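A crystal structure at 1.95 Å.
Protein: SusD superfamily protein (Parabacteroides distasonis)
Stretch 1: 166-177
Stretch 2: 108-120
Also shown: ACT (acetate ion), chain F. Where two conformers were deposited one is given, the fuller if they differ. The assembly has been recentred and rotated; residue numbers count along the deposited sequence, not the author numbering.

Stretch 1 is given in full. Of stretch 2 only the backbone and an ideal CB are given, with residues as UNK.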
ATOM      1  N   PRO A 166      12.054  15.927  -6.614  1.00 19.90           N
ATOM      2  CA  PRO A 166      13.386  15.940  -7.255  1.00 21.73           C
ATOM      3  C   PRO A 166      14.068  14.575  -7.306  1.00 21.87           C
ATOM      4  O   PRO A 166      14.715  14.263  -8.299  1.00 22.08           O
ATOM      5  CB  PRO A 166      14.193  16.931  -6.405  1.00 20.97           C
ATOM      6  CG  PRO A 166      13.185  17.801  -5.755  1.00 24.27           C
ATOM      7  CD  PRO A 166      11.956  16.937  -5.532  1.00 20.67           C
ATOM      8  N   ASP A 167      13.912  13.752  -6.269  1.00 22.28           N
ATOM      9  CA  ASP A 167      14.493  12.385  -6.277  1.00 22.86           C
ATOM     10  C   ASP A 167      13.940  11.592  -7.460  1.00 22.41           C
ATOM     11  O   ASP A 167      14.682  10.957  -8.204  1.00 20.12           O
ATOM     12  CB  ASP A 167      14.171  11.627  -4.954  1.00 20.68           C
ATOM     13  CG  ASP A 167      15.119  11.980  -3.788  1.00 32.65           C
ATOM     14  OD1 ASP A 167      16.076  12.778  -3.949  1.00 26.69           O
ATOM     15  OD2 ASP A 167      14.895  11.446  -2.668  1.00 27.56           O
ATOM     16  N   LEU A 168      12.623  11.654  -7.628  1.00 18.68           N
ATOM     17  CA  LEU A 168      11.959  10.858  -8.651  1.00 19.86           C
ATOM     18  C   LEU A 168      12.269  11.416 -10.048  1.00 21.18           C
ATOM     19  O   LEU A 168      12.482  10.646 -10.969  1.00 18.83           O
ATOM     20  CB  LEU A 168      10.465  10.778  -8.391  1.00 17.49           C
ATOM     21  CG  LEU A 168      10.141   9.844  -7.209  1.00 18.36           C
ATOM     22  CD1 LEU A 168       8.694   9.889  -6.770  1.00 13.11           C
ATOM     23  CD2 LEU A 168      10.520   8.387  -7.524  1.00 18.44           C
ATOM     24  N   LEU A 169      12.374  12.736 -10.180  1.00 18.72           N
ATOM     25  CA  LEU A 169      12.657  13.326 -11.494  1.00 20.98           C
ATOM     26  C   LEU A 169      14.082  12.982 -11.919  1.00 22.15           C
ATOM     27  O   LEU A 169      14.356  12.786 -13.116  1.00 21.30           O
ATOM     28  CB  LEU A 169      12.450  14.835 -11.492  1.00 21.92           C
ATOM     29  CG  LEU A 169      11.003  15.341 -11.345  1.00 22.11           C
ATOM     30  CD1 LEU A 169      11.045  16.881 -11.204  1.00 21.90           C
ATOM     31  CD2 LEU A 169      10.088  14.897 -12.505  1.00 24.58           C
ATOM     32  N   GLU A 170      14.997  12.924 -10.955  1.00 20.63           N
ATOM     33  CA  GLU A 170      16.370  12.500 -11.272  1.00 22.74           C
ATOM     34  C   GLU A 170      16.379  11.000 -11.598  1.00 21.61           C
ATOM     35  O   GLU A 170      16.984  10.590 -12.606  1.00 21.70           O
ATOM     36  CB  GLU A 170      17.312  12.831 -10.131  1.00 24.65           C
ATOM     37  CG  GLU A 170      17.439  14.388  -9.917  1.00 34.13           C
ATOM     38  CD  GLU A 170      18.136  14.787  -8.617  1.00 38.58           C
ATOM     39  OE1 GLU A 170      18.629  13.913  -7.871  1.00 35.64           O
ATOM     40  OE2 GLU A 170      18.186  16.000  -8.338  1.00 45.43           O
ATOM     41  N   ALA A 171      15.669  10.186 -10.806  1.00 18.46           N
ATOM     42  CA  ALA A 171      15.633   8.729 -11.081  1.00 22.80           C
ATOM     43  C   ALA A 171      15.057   8.447 -12.491  1.00 24.71           C
ATOM     44  O   ALA A 171      15.527   7.574 -13.236  1.00 23.78           O
ATOM     45  CB  ALA A 171      14.839   7.978  -9.973  1.00 19.83           C
ATOM     46  N   GLU A 172      14.052   9.234 -12.852  1.00 24.82           N
ATOM     47  CA  GLU A 172      13.441   9.184 -14.169  1.00 27.88           C
ATOM     48  C   GLU A 172      14.421   9.474 -15.346  1.00 28.37           C
ATOM     49  O   GLU A 172      14.250   8.976 -16.467  1.00 28.24           O
ATOM     50  CB  GLU A 172      12.314  10.219 -14.177  1.00 31.73           C
ATOM     51  CG  GLU A 172      11.286  10.012 -15.154  1.00 34.07           C
ATOM     52  CD  GLU A 172      10.107  10.939 -14.943  1.00 28.31           C
ATOM     53  OE1 GLU A 172      10.293  12.190 -14.736  1.00 22.86           O
ATOM     54  OE2 GLU A 172       8.990  10.403 -15.055  1.00 23.20           O
ATOM     55  N   GLN A 173      15.444  10.278 -15.087  1.00 29.30           N
ATOM     56  CA  GLN A 173      16.464  10.599 -16.102  1.00 31.30           C
ATOM     57  C   GLN A 173      17.697   9.708 -16.008  1.00 32.39           C
ATOM     58  O   GLN A 173      18.744  10.067 -16.524  1.00 38.07           O
ATOM     59  CB  GLN A 173      16.862  12.088 -15.994  1.00 32.98           C
ATOM     60  CG  GLN A 173      15.697  13.060 -16.318  1.00 37.48           C
ATOM     61  CD  GLN A 173      15.078  12.819 -17.713  1.00 41.45           C
ATOM     62  OE1 GLN A 173      15.778  12.487 -18.681  1.00 40.46           O
ATOM     63  NE2 GLN A 173      13.765  12.981 -17.810  1.00 36.66           N
ATOM     64  N   SER A 174      17.570   8.523 -15.416  1.00 29.97           N
ATOM     65  CA  SER A 174      18.719   7.660 -15.144  1.00 29.24           C
ATOM     66  C   SER A 174      18.788   6.497 -16.118  1.00 30.43           C
ATOM     67  O   SER A 174      17.920   6.320 -16.976  1.00 32.27           O
ATOM     68  CB  SER A 174      18.597   7.119 -13.721  1.00 29.88           C
ATOM     69  OG  SER A 174      17.724   6.001 -13.678  1.00 27.76           O
ATOM     70  N   ASP A 175      19.807   5.671 -15.934  1.00 35.29           N
ATOM     71  CA  ASP A 175      19.987   4.432 -16.690  1.00 36.86           C
ATOM     72  C   ASP A 175      19.208   3.175 -16.190  1.00 36.72           C
ATOM     73  O   ASP A 175      19.490   2.077 -16.659  1.00 36.67           O
ATOM     74  CB  ASP A 175      21.501   4.149 -16.771  1.00 37.66           C
ATOM     75  CG  ASP A 175      22.246   5.194 -17.615  1.00 46.88           C
ATOM     76  OD1 ASP A 175      21.583   5.889 -18.437  1.00 39.82           O
ATOM     77  OD2 ASP A 175      23.485   5.312 -17.461  1.00 49.49           O
ATOM     78  N   LEU A 176      18.199   3.329 -15.325  1.00 33.27           N
ATOM     79  CA  LEU A 176      17.438   2.182 -14.797  1.00 33.10           C
ATOM     80  C   LEU A 176      16.674   1.405 -15.844  1.00 32.65           C
ATOM     81  O   LEU A 176      16.001   2.015 -16.672  1.00 32.99           O
ATOM     82  CB  LEU A 176      16.362   2.638 -13.777  1.00 35.31           C
ATOM     83  CG  LEU A 176      16.613   2.821 -12.308  1.00 34.70           C
ATOM     84  CD1 LEU A 176      15.274   3.319 -11.659  1.00 25.33           C
ATOM     85  CD2 LEU A 176      17.088   1.509 -11.706  1.00 23.29           C
ATOM     86  N   ALA A 177      16.688   0.067 -15.747  1.00 29.31           N
ATOM     87  CA  ALA A 177      15.894  -0.784 -16.637  1.00 32.48           C
ATOM     88  C   ALA A 177      14.422  -0.464 -16.464  1.00 33.64           C
ATOM     89  O   ALA A 177      14.020  -0.110 -15.349  1.00 32.88           O
ATOM     90  CB  ALA A 177      16.130  -2.273 -16.305  1.00 32.10           C
ATOM     91  N   UNK A 108      30.313   4.488 -14.622  1.00 29.14           N
ATOM     92  CA  UNK A 108      29.346   5.557 -14.271  1.00 29.43           C
ATOM     93  C   UNK A 108      27.894   5.149 -14.506  1.00 28.84           C
ATOM     94  O   UNK A 108      26.995   5.480 -13.699  1.00 27.19           O
ATOM     95  CB  UNK A 108      29.646   6.819 -15.082  1.00 29.43           C
ATOM     96  N   UNK A 109      27.659   4.423 -15.591  1.00 28.06           N
ATOM     97  CA  UNK A 109      26.320   3.927 -15.882  1.00 30.95           C
ATOM     98  C   UNK A 109      25.785   3.031 -14.752  1.00 28.83           C
ATOM     99  O   UNK A 109      24.652   3.177 -14.342  1.00 24.32           O
ATOM    100  CB  UNK A 109      26.327   3.157 -17.204  1.00 30.95           C
ATOM    101  N   UNK A 110      26.620   2.119 -14.261  1.00 26.25           N
ATOM    102  CA  UNK A 110      26.253   1.208 -13.184  1.00 25.13           C
ATOM    103  C   UNK A 110      25.988   1.977 -11.891  1.00 23.69           C
ATOM    104  O   UNK A 110      24.954   1.767 -11.229  1.00 20.26           O
ATOM    105  CB  UNK A 110      27.354   0.168 -12.967  1.00 25.13           C
ATOM    106  N   UNK A 111      26.891   2.911 -11.556  1.00 23.23           N
ATOM    107  CA  UNK A 111      26.689   3.781 -10.359  1.00 23.12           C
ATOM    108  C   UNK A 111      25.436   4.682 -10.491  1.00 26.00           C
ATOM    109  O   UNK A 111      24.659   4.806  -9.536  1.00 22.94           O
ATOM    110  CB  UNK A 111      27.922   4.660 -10.141  1.00 23.12           C
ATOM    111  N   UNK A 112      25.210   5.259 -11.670  1.00 26.02           N
ATOM    112  CA  UNK A 112      23.999   6.064 -11.934  1.00 23.75           C
ATOM    113  C   UNK A 112      22.698   5.283 -11.660  1.00 22.22           C
ATOM    114  O   UNK A 112      21.770   5.796 -11.024  1.00 20.10           O
ATOM    115  CB  UNK A 112      24.006   6.547 -13.386  1.00 23.75           C
ATOM    116  N   UNK A 113      22.644   4.035 -12.116  1.00 19.70           N
ATOM    117  CA  UNK A 113      21.491   3.152 -11.855  1.00 21.63           C
ATOM    118  C   UNK A 113      21.264   2.913 -10.393  1.00 20.28           C
ATOM    119  O   UNK A 113      20.140   3.043  -9.885  1.00 18.80           O
ATOM    120  CB  UNK A 113      21.679   1.805 -12.555  1.00 21.63           C
ATOM    121  N   UNK A 114      22.357   2.605  -9.705  1.00 20.33           N
ATOM    122  CA  UNK A 114      22.307   2.334  -8.297  1.00 20.00           C
ATOM    123  C   UNK A 114      21.786   3.537  -7.511  1.00 19.04           C
ATOM    124  O   UNK A 114      20.963   3.377  -6.634  1.00 18.66           O
ATOM    125  CB  UNK A 114      23.695   1.927  -7.797  1.00 20.00           C
ATOM    126  N   UNK A 115      22.263   4.736  -7.853  1.00 19.05           N
ATOM    127  CA  UNK A 115      21.846   5.932  -7.149  0.50 18.97           C
ATOM    128  C   UNK A 115      20.372   6.223  -7.452  1.00 18.87           C
ATOM    129  O   UNK A 115      19.645   6.686  -6.566  1.00 18.34           O
ATOM    130  CB  UNK A 115      22.728   7.120  -7.538  0.50 18.97           C
ATOM    131  N   UNK A 116      19.922   5.906  -8.669  1.00 18.39           N
ATOM    132  CA  UNK A 116      18.494   6.014  -9.016  1.00 20.08           C
ATOM    133  C   UNK A 116      17.623   5.109  -8.129  1.00 18.53           C
ATOM    134  O   UNK A 116      16.506   5.472  -7.747  1.00 16.74           O
ATOM    135  CB  UNK A 116      18.283   5.654 -10.488  1.00 20.08           C
ATOM    136  N   UNK A 117      18.108   3.916  -7.819  1.00 19.29           N
ATOM    137  CA  UNK A 117      17.334   2.984  -6.981  1.00 18.13           C
ATOM    138  C   UNK A 117      17.158   3.600  -5.567  1.00 15.67           C
ATOM    139  O   UNK A 117      16.098   3.515  -4.962  1.00 16.83           O
ATOM    140  CB  UNK A 117      18.030   1.624  -6.899  1.00 18.13           C
ATOM    141  N   UNK A 118      18.231   4.171  -5.055  1.00 15.40           N
ATOM    142  CA  UNK A 118      18.288   4.758  -3.720  1.00 17.34           C
ATOM    143  C   UNK A 118      17.449   6.014  -3.682  1.00 17.14           C
ATOM    144  O   UNK A 118      16.729   6.230  -2.709  1.00 19.21           O
ATOM    145  CB  UNK A 118      19.731   5.065  -3.313  1.00 17.34           C
ATOM    146  N   UNK A 119      17.502   6.839  -4.728  1.00 17.15           N
ATOM    147  CA  UNK A 119      16.667   8.041  -4.726  1.00 18.11           C
ATOM    148  C   UNK A 119      15.193   7.664  -4.800  1.00 16.21           C
ATOM    149  O   UNK A 119      14.368   8.296  -4.135  1.00 19.41           O
ATOM    150  CB  UNK A 119      17.038   8.959  -5.892  1.00 18.11           C
ATOM    151  N   UNK A 120      14.856   6.653  -5.613  1.00 16.52           N
ATOM    152  CA  UNK A 120      13.492   6.117  -5.630  1.00 14.91           C
ATOM    153  C   UNK A 120      13.066   5.751  -4.210  1.00 17.33           C
ATOM    154  O   UNK A 120      11.970   6.126  -3.785  1.00 18.95           O
ATOM    155  CB  UNK A 120      13.396   4.898  -6.550  1.00 14.91           C
TER
HETATM  156  C   ACT F 604      21.079   9.791 -10.351  1.00 51.54           C
HETATM  157  O   ACT F 604      20.036  10.482 -10.520  1.00 52.50           O
HETATM  158  OXT ACT F 604      20.987   8.628 -10.798  1.00 49.62           O
HETATM  159  CH3 ACT F 604      22.329  10.306  -9.664  1.00 46.46           C

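The second stretch is helical from 108 to 120 and runs against the helix 166-172 at an angle of 151°, with the axes 8.5 Å apart at their closest approach. The loop that follows that helix continues the contact toward the N-terminal end of stretch 2.

At position 108 nothing of stretch 1 lies near the ideal CB, so stretch 1 does not constrain the choice; the residue is Ala 108. At 109 CA-to-CB points sideways, but Asp 175 OD2 lies 3.6 Å from the ideal CB. A short side chain with a donor would suit, Ser or Thr for instance. It is Ser 109, whose t rotamer lets OG donate to Asp 175 OD2 at 3.0 Å. Positions 110 and 111 meet nothing of stretch 1, which leaves the choice open; they are Leu 110 and Val 111.

Position 112 points toward the loop, where the carboxylate of Asp 175 and its backbone NH are near. The carboxylate favours a donor and the NH asks for an acceptor, so Asn or Gln fits well. Asn 112 meets the NH with OD1, 2.9 Å from Asp 175 N with an angle of 164°; its ND2 does not reach the carboxylate of Asp 175 but donates to a water, which in turn donates to Gln 173 O.

At 113 the CB direction is sideways, and the ideal CB would lie 4.6 Å from Asp 175 C and 4.7 Å from Leu 176 CD2. There is room for it, so Ala or another small residue would be as acceptable as glycine, and the helical phi/psi of -60/-47 demands no glycine. The residue is Gly 113, whose O lies 3.9 Å from Leu 176 CD2. Positions 114 and 115 direct nothing at stretch 1; they are Tyr 114 and Met 115, the latter deposited as selenomethionine.

Position 116 is the most restricted. Its CB points toward stretch 1, and the ideal CB is only 3.3 Å from Ser 174 OG and 3.8 Å from Leu 176 CG, with Ala 171 CA at 4.1 Å. Gly or Ala is expected. Ala 116 packs its CB 4.1 Å from Ala 171 CB and 3.8 Å from Leu 176 CG, matching the close approach of the two backbones here.

At 117 the CB points sideways, with Leu 176 CD2 4.9 Å away, so a chain with an aliphatic stem would suit. Glu 117 places CG 3.7 Å from Leu 176 CD2, while its OE1 is bonded elsewhere in the structure. Position 118 has no neighbour in stretch 1 and is Val 118.

Position 119 points toward the helix, and the carboxylate of Glu 170 invites a long cation, Lys or Arg. Lys 119 extends through t angles after chi1 m, and NZ forms a salt bridge with Glu 170 OE1 at 2.6 Å; NZ also makes a weak hydrogen bond to the acetate. At 120, Leu 168 CD2 lies 4.6 Å from the ideal CB, favouring an apolar residue such as Leu, Met or Phe. Phe 120 brings CD1 4.1 Å from Leu 168 CD2.

Stretch 2 108-120: ASLVNGYMAEVKF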
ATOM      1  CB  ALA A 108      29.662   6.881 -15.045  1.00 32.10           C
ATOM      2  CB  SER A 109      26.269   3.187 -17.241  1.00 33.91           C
ATOM      3  OG  SER A 109      24.944   2.695 -17.478  1.00 42.13           O
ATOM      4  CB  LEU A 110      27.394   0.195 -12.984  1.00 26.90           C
ATOM      5  CG  LEU A 110      27.218  -0.934 -11.997  1.00 26.53           C
ATOM      6  CD1 LEU A 110      26.113  -1.869 -12.495  1.00 29.95           C
ATOM      7  CD2 LEU A 110      28.585  -1.662 -11.873  1.00 23.52           C
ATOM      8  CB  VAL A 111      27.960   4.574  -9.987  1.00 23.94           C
ATOM      9  CG1 VAL A 111      27.707   5.559  -8.750  1.00 22.54           C
ATOM     10  CG2 VAL A 111      29.073   3.588  -9.654  1.00 25.18           C
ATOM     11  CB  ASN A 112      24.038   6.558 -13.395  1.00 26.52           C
ATOM     12  CG  ASN A 112      22.811   7.392 -13.790  1.00 34.18           C
ATOM     13  OD1 ASN A 112      21.741   6.856 -14.102  1.00 34.97           O
ATOM     14  ND2 ASN A 112      22.989   8.710 -13.829  1.00 35.96           N
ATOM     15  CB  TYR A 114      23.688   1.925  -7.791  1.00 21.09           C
ATOM     16  CG  TYR A 114      24.168   0.532  -8.161  1.00 20.36           C
ATOM     17  CD1 TYR A 114      23.290  -0.488  -8.557  1.00 22.54           C
ATOM     18  CD2 TYR A 114      25.527   0.214  -8.044  1.00 23.84           C
ATOM     19  CE1 TYR A 114      23.757  -1.766  -8.876  1.00 23.82           C
ATOM     20  CE2 TYR A 114      26.008  -1.071  -8.360  1.00 20.82           C
ATOM     21  CZ  TYR A 114      25.110  -2.055  -8.745  1.00 23.65           C
ATOM     22  OH  TYR A 114      25.578  -3.307  -9.042  1.00 20.44           O
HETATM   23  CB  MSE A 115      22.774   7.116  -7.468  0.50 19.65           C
HETATM   24  CG  MSE A 115      24.197   6.947  -6.895  0.50 21.06           C
HETATM   25 SE   MSE A 115      25.449   8.419  -7.365  0.38 25.94          SE
HETATM   26  CE  MSE A 115      25.212   8.368  -9.283  0.50 27.35           C
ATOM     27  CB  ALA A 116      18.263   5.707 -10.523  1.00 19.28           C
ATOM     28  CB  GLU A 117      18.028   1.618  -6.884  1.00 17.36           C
ATOM     29  CG  GLU A 117      18.149   0.851  -8.210  1.00 19.23           C
ATOM     30  CD  GLU A 117      18.875  -0.483  -8.085  1.00 22.69           C
ATOM     31  OE1 GLU A 117      18.643  -1.232  -7.115  1.00 21.11           O
ATOM     32  OE2 GLU A 117      19.690  -0.785  -8.970  1.00 22.70           O
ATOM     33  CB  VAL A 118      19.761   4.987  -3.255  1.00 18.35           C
ATOM     34  CG1 VAL A 118      19.822   5.665  -1.813  1.00 16.40           C
ATOM     35  CG2 VAL A 118      20.517   3.633  -3.283  1.00 15.17           C
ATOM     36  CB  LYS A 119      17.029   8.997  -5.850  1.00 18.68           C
ATOM     37  CG  LYS A 119      18.334   9.727  -5.629  1.00 23.09           C
ATOM     38  CD  LYS A 119      18.714  10.462  -6.906  1.00 26.90           C
ATOM     39  CE  LYS A 119      20.104  11.099  -6.810  1.00 30.96           C
ATOM     40  NZ  LYS A 119      20.368  11.921  -8.033  1.00 25.27           N
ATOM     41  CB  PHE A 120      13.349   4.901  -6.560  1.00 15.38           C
ATOM     42  CG  PHE A 120      12.092   4.088  -6.326  1.00 17.46           C
ATOM     43  CD1 PHE A 120      10.905   4.376  -7.020  1.00 14.61           C
ATOM     44  CD2 PHE A 120      12.095   3.039  -5.428  1.00 19.09           C
ATOM     45  CE1 PHE A 120       9.745   3.626  -6.807  1.00 20.29           C
ATOM     46  CE2 PHE A 120      10.930   2.303  -5.181  1.00 13.85           C
ATOM     47  CZ  PHE A 120       9.757   2.586  -5.898  1.00 18.94           C
TER
HETATM   48  O   HOH W   1      21.150  10.432 -15.309  1.00 49.99           O
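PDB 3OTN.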